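PDB 2EGZ: 3-dehydroquinate dehydratase from Aquifex aeolicus, which probably catalyses the cis-dehydration of 3-dehydroquinate to 3-dehydroshikimate, the third step of the chorismate pathway, through a Schiff-base intermediate. Local coordinates for residues E14-A19 against L46-S51; R155-S160 against Y184-V189. One frame throughout, in Å; residues are numbered along the deposited sequence.

Contact 1: residues E14-A19 against L46-S51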
loop_
_atom_site.group_PDB
_atom_site.type_symbol
_atom_site.label_atom_id
_atom_site.label_comp_id
_atom_site.label_asym_id
_atom_site.label_seq_id
_atom_site.Cartn_x
_atom_site.Cartn_y
_atom_site.Cartn_z
ATOM N N GLU B 14 -28.614 14.402 -13.972
ATOM C CA GLU B 14 -28.330 15.072 -15.234
ATOM C C GLU B 14 -27.008 14.601 -15.845
ATOM O O GLU B 14 -26.887 14.518 -17.065
ATOM C CB GLU B 14 -28.295 16.589 -15.044
ATOM C CG GLU B 14 -27.326 17.051 -13.975
ATOM C CD GLU B 14 -26.630 18.345 -14.343
ATOM O OE1 GLU B 14 -25.910 18.358 -15.366
ATOM O OE2 GLU B 14 -26.799 19.345 -13.615
ATOM N N ASN B 15 -26.021 14.304 -15.002
ATOM C CA ASN B 15 -24.726 13.838 -15.496
ATOM C C ASN B 15 -24.884 12.446 -16.087
ATOM O O ASN B 15 -24.239 12.104 -17.076
ATOM C CB ASN B 15 -23.680 13.810 -14.377
ATOM C CG ASN B 15 -23.202 15.196 -13.990
ATOM O OD1 ASN B 15 -23.103 16.086 -14.836
ATOM N ND2 ASN B 15 -22.887 15.382 -12.713
ATOM N N LEU B 16 -25.744 11.646 -15.468
ATOM C CA LEU B 16 -26.011 10.300 -15.948
ATOM C C LEU B 16 -26.674 10.422 -17.316
ATOM O O LEU B 16 -26.320 9.711 -18.258
ATOM C CB LEU B 16 -26.933 9.566 -14.967
ATOM C CG LEU B 16 -27.459 8.183 -15.369
ATOM C CD1 LEU B 16 -26.300 7.257 -15.745
ATOM C CD2 LEU B 16 -28.258 7.604 -14.212
ATOM N N LYS B 17 -27.632 11.340 -17.421
ATOM C CA LYS B 17 -28.339 11.567 -18.675
ATOM C C LYS B 17 -27.349 11.938 -19.773
ATOM O O LYS B 17 -27.468 11.490 -20.916
ATOM C CB LYS B 17 -29.367 12.684 -18.502
ATOM N N LYS B 18 -26.373 12.766 -19.418
ATOM C CA LYS B 18 -25.352 13.199 -20.363
ATOM C C LYS B 18 -24.419 12.053 -20.735
ATOM O O LYS B 18 -24.025 11.918 -21.896
ATOM C CB LYS B 18 -24.557 14.356 -19.762
ATOM C CG LYS B 18 -25.384 15.618 -19.623
ATOM C CD LYS B 18 -24.607 16.747 -18.981
ATOM C CE LYS B 18 -25.012 18.068 -19.612
ATOM N NZ LYS B 18 -24.488 19.245 -18.863
ATOM N N ALA B 19 -24.071 11.236 -19.745
ATOM C CA ALA B 19 -23.200 10.086 -19.968
ATOM C C ALA B 19 -23.877 9.144 -20.954
ATOM O O ALA B 19 -23.230 8.594 -21.844
ATOM C CB ALA B 19 -22.927 9.363 -18.651
ATOM N N LEU B 46 -27.034 3.220 -8.053
ATOM C CA LEU B 46 -26.722 2.080 -8.921
ATOM C C LEU B 46 -27.949 1.727 -9.756
ATOM O O LEU B 46 -27.847 1.444 -10.953
ATOM C CB LEU B 46 -26.327 0.854 -8.095
ATOM C CG LEU B 46 -24.996 0.856 -7.342
ATOM C CD1 LEU B 46 -24.905 -0.393 -6.481
ATOM C CD2 LEU B 46 -23.841 0.904 -8.334
ATOM N N GLU B 47 -29.112 1.739 -9.113
ATOM C CA GLU B 47 -30.357 1.416 -9.795
ATOM C C GLU B 47 -30.713 2.459 -10.848
ATOM O O GLU B 47 -31.274 2.123 -11.890
ATOM C CB GLU B 47 -31.498 1.291 -8.783
ATOM C CG GLU B 47 -31.237 0.237 -7.722
ATOM C CD GLU B 47 -32.385 0.078 -6.742
ATOM O OE1 GLU B 47 -32.918 1.102 -6.273
ATOM O OE2 GLU B 47 -32.744 -1.076 -6.433
ATOM N N GLU B 48 -30.391 3.723 -10.579
ATOM C CA GLU B 48 -30.700 4.781 -11.530
ATOM C C GLU B 48 -29.857 4.616 -12.796
ATOM O O GLU B 48 -30.310 4.902 -13.902
ATOM C CB GLU B 48 -30.443 6.159 -10.908
ATOM C CG GLU B 48 -31.247 7.275 -11.564
ATOM C CD GLU B 48 -30.878 8.657 -11.057
ATOM O OE1 GLU B 48 -30.601 8.801 -9.848
ATOM O OE2 GLU B 48 -30.883 9.605 -11.869
ATOM N N VAL B 49 -28.620 4.162 -12.632
ATOM C CA VAL B 49 -27.751 3.955 -13.783
ATOM C C VAL B 49 -28.332 2.836 -14.627
ATOM O O VAL B 49 -28.424 2.943 -15.849
ATOM C CB VAL B 49 -26.332 3.562 -13.348
ATOM C CG1 VAL B 49 -25.475 3.288 -14.567
ATOM C CG2 VAL B 49 -25.732 4.681 -12.519
ATOM N N HIS B 50 -28.727 1.758 -13.964
ATOM C CA HIS B 50 -29.312 0.618 -14.659
ATOM C C HIS B 50 -30.613 1.022 -15.341
ATOM O O HIS B 50 -30.934 0.528 -16.425
ATOM C CB HIS B 50 -29.566 -0.518 -13.672
ATOM C CG HIS B 50 -28.322 -1.232 -13.241
ATOM N ND1 HIS B 50 -28.211 -1.862 -12.023
ATOM C CD2 HIS B 50 -27.151 -1.447 -13.885
ATOM C CE1 HIS B 50 -27.024 -2.435 -11.933
ATOM N NE2 HIS B 50 -26.361 -2.200 -13.050
ATOM N N SER B 51 -31.358 1.928 -14.714
ATOM C CA SER B 51 -32.625 2.386 -15.283
ATOM C C SER B 51 -32.411 3.076 -16.621
ATOM O O SER B 51 -33.322 3.139 -17.450
ATOM C CB SER B 51 -33.329 3.344 -14.317
ATOM O OG SER B 51 -33.712 2.669 -13.130
#

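Contact 2: residues R155-S160 against Y184-V189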
loop_
_atom_site.group_PDB
_atom_site.type_symbol
_atom_site.label_atom_id
_atom_site.label_comp_id
_atom_site.label_asym_id
_atom_site.label_seq_id
_atom_site.Cartn_x
_atom_site.Cartn_y
_atom_site.Cartn_z
ATOM N N ARG B 155 6.265 0.612 -22.515
ATOM C CA ARG B 155 6.650 -0.444 -21.583
ATOM C C ARG B 155 5.447 -1.080 -20.889
ATOM O O ARG B 155 5.324 -2.304 -20.846
ATOM C CB ARG B 155 7.637 0.116 -20.547
ATOM C CG ARG B 155 8.333 -0.939 -19.695
ATOM C CD ARG B 155 9.597 -0.363 -19.055
ATOM N NE ARG B 155 9.316 0.770 -18.175
ATOM C CZ ARG B 155 8.802 0.666 -16.952
ATOM N NH1 ARG B 155 8.582 1.757 -16.229
ATOM N NH2 ARG B 155 8.506 -0.527 -16.450
ATOM N N LEU B 156 4.556 -0.255 -20.349
ATOM C CA LEU B 156 3.370 -0.780 -19.677
ATOM C C LEU B 156 2.568 -1.662 -20.627
ATOM O O LEU B 156 2.151 -2.767 -20.269
ATOM C CB LEU B 156 2.468 0.360 -19.186
ATOM C CG LEU B 156 1.101 -0.091 -18.640
ATOM C CD1 LEU B 156 1.310 -0.939 -17.388
ATOM C CD2 LEU B 156 0.222 1.121 -18.328
ATOM N N LEU B 157 2.353 -1.174 -21.843
ATOM C CA LEU B 157 1.568 -1.924 -22.822
ATOM C C LEU B 157 2.236 -3.220 -23.253
ATOM O O LEU B 157 1.593 -4.272 -23.315
ATOM C CB LEU B 157 1.283 -1.047 -24.043
ATOM C CG LEU B 157 0.428 0.189 -23.746
ATOM C CD1 LEU B 157 0.418 1.124 -24.943
ATOM C CD2 LEU B 157 -0.991 -0.244 -23.396
ATOM N N CYS B 158 3.528 -3.154 -23.540
ATOM C CA CYS B 158 4.256 -4.339 -23.975
ATOM C C CYS B 158 4.444 -5.401 -22.899
ATOM O O CYS B 158 4.317 -6.598 -23.171
ATOM C CB CYS B 158 5.611 -3.930 -24.541
ATOM S SG CYS B 158 5.425 -2.976 -26.053
ATOM N N ILE B 159 4.749 -4.970 -21.681
ATOM C CA ILE B 159 4.957 -5.915 -20.595
ATOM C C ILE B 159 3.654 -6.610 -20.207
ATOM O O ILE B 159 3.658 -7.769 -19.782
ATOM C CB ILE B 159 5.560 -5.202 -19.367
ATOM C CG1 ILE B 159 6.960 -4.686 -19.711
ATOM C CG2 ILE B 159 5.614 -6.144 -18.171
ATOM C CD1 ILE B 159 7.949 -5.763 -20.093
ATOM N N SER B 160 2.534 -5.917 -20.375
ATOM C CA SER B 160 1.246 -6.496 -20.024
ATOM C C SER B 160 0.928 -7.747 -20.842
ATOM O O SER B 160 0.171 -8.603 -20.391
ATOM C CB SER B 160 0.126 -5.465 -20.203
ATOM O OG SER B 160 -0.218 -5.317 -21.569
ATOM N N TYR B 184 -6.705 -1.066 -26.045
ATOM C CA TYR B 184 -7.556 -2.137 -26.569
ATOM C C TYR B 184 -6.776 -3.225 -27.309
ATOM O O TYR B 184 -7.032 -4.422 -27.140
ATOM C CB TYR B 184 -8.602 -1.544 -27.515
ATOM C CG TYR B 184 -9.606 -2.550 -28.032
ATOM C CD1 TYR B 184 -10.404 -3.278 -27.154
ATOM C CD2 TYR B 184 -9.768 -2.761 -29.404
ATOM C CE1 TYR B 184 -11.342 -4.195 -27.626
ATOM C CE2 TYR B 184 -10.702 -3.677 -29.886
ATOM C CZ TYR B 184 -11.485 -4.390 -28.990
ATOM O OH TYR B 184 -12.406 -5.304 -29.455
ATOM N N VAL B 185 -5.829 -2.795 -28.135
ATOM C CA VAL B 185 -5.010 -3.711 -28.923
ATOM C C VAL B 185 -4.134 -4.593 -28.035
ATOM O O VAL B 185 -3.688 -5.669 -28.445
ATOM C CB VAL B 185 -4.155 -2.898 -29.930
ATOM C CG1 VAL B 185 -2.923 -3.664 -30.351
ATOM C CG2 VAL B 185 -5.011 -2.564 -31.138
ATOM N N PHE B 186 -3.915 -4.137 -26.806
ATOM C CA PHE B 186 -3.111 -4.870 -25.841
ATOM C C PHE B 186 -3.974 -5.609 -24.812
ATOM O O PHE B 186 -3.496 -5.993 -23.745
ATOM C CB PHE B 186 -2.152 -3.905 -25.147
ATOM C CG PHE B 186 -1.133 -3.312 -26.071
ATOM C CD1 PHE B 186 0.071 -3.965 -26.311
ATOM C CD2 PHE B 186 -1.388 -2.120 -26.733
ATOM C CE1 PHE B 186 1.004 -3.439 -27.195
ATOM C CE2 PHE B 186 -0.462 -1.585 -27.622
ATOM C CZ PHE B 186 0.741 -2.250 -27.852
ATOM N N GLY B 187 -5.246 -5.811 -25.141
ATOM C CA GLY B 187 -6.134 -6.526 -24.238
ATOM C C GLY B 187 -6.875 -5.715 -23.184
ATOM O O GLY B 187 -7.534 -6.296 -22.322
ATOM N N SER B 188 -6.776 -4.390 -23.230
ATOM C CA SER B 188 -7.479 -3.550 -22.255
ATOM C C SER B 188 -8.948 -3.522 -22.680
ATOM O O SER B 188 -9.270 -3.107 -23.793
ATOM C CB SER B 188 -6.895 -2.135 -22.241
ATOM O OG SER B 188 -7.342 -1.420 -21.099
ATOM N N VAL B 189 -9.832 -3.949 -21.782
ATOM C CA VAL B 189 -11.256 -4.048 -22.088
ATOM C C VAL B 189 -12.145 -2.860 -21.742
ATOM O O VAL B 189 -13.272 -2.771 -22.237
ATOM C CB VAL B 189 -11.852 -5.306 -21.429
ATOM C CG1 VAL B 189 -11.179 -6.546 -22.001
ATOM C CG2 VAL B 189 -11.653 -5.249 -19.910
HETATM O O HOH W 1 -1.716 -7.361 -22.349
#

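Contact 1: residues E14-A19 against L46-S51
Leu-16 reaches across from helix 12-22 to Glu-48 and Val-49 of helix 39-51, joining the first two outer helices of the (beta/alpha)8 barrel of type I dehydroquinase. Its CB bond is directed at the other helix, and the nearest backbone pair, the CA atoms of Leu-16 and Val-49, is 6.9 Å apart. Beyond CB, CG stands opposite the backbone N (chi1 173°), which carries both methyls outward to the second helix. Both pack on the backbone of Val-49, CD2 lying 3.7 Å and CD1 4.1 Å from Val-49 CA. CD1 adds a contact of 4.2 Å with Val-49 CG2, the one apolar side-chain pair between the segments. CD2 also touches Glu-48, where CG and OE2 are each 4.0 Å away. The carboxylate itself is turned to a polar partner, since OE2 is hydrogen-bonded to Ser-13 at the start of helix 12-22. Inward, Leu-16 and Val-49 both touch Val-27 of strand 26-30, so the pair packs over the barrel wall; Val-49 also rests on Leu-29, a predicted substrate-binding residue. No hydrogen bond crosses between the segments, and the shortest approach sets a methyl against a backbone carbonyl: Leu-16 CD2 lies 3.4 Å from Glu-48 O.

Contact 2: residues R155-S160 against Y184-V189
In this TIM barrel, the C-terminal part of helix 150-160 packs on the connection that leads from helix 179-182 into the last strand, 190-192. The two elements meet at one aromatic side chain, Phe-186, laid against Leu-157. A CH-pi contact defines the geometry: Leu-157 CB sits 3.7 Å from the centroid of the Phe-186 ring and only 4° off its normal, which places it over the middle of the face. The leucine branches extend from there over one side of the ring, CD2 lying 3.8 Å from Phe-186 CD2 and CD1 3.9 Å from Phe-186 CE2. Val-185 CG1 covers the opposite face near its rim, so the ring is held between its own sequence neighbour and the helix. Leu-157 O also approaches the ring, 3.4 Å from Phe-186 CD1.

Ser-160 supplies the polar half. With chi1 at 78°, its OG folds back along the helix and donates to Leu-157 O at 2.7 Å, from a position tilted 32° from the carbonyl plane. The same OG accepts a hydrogen bond of 2.7 Å from a water, which donates its other hydrogen to Phe-186 O at 2.6 Å. Direct contact is longer, Ser-160 OG and Phe-186 O being 4.0 Å apart. Beyond Phe-186, backbone hydrogen bonds of Gly-187 and Val-189 with Lys-167 tie the connection to the residue preceding strand 168-172. The chemistry implies a mixed joint: dispersion and CH-pi packing hold the ring, while a single water links the serine hydroxyl to the loop carbonyl, with no direct hydrogen bond between the segments.

Overall arrangement
Contacts 1 and 2 lie on opposite sides of the chain's centre, their own centres about 30 Å apart and their nearest atoms about 15 Å apart, and they share no helix or strand. Both belong to the outer layer of one barrel, but they join different kinds of element. Contact 1 pairs two neighbouring helices early in the chain and is the more buried, with two of its three touching residues buried and none exposed. Contact 2, between a helix and a loop, is partly buried and buries more area, 179 against 139 Å². Their chemistry differs too: leucine methyls against a valine, a glutamate side chain and helix backbone in the former, without a hydrogen bond; an aromatic face and a bridging water in the latter.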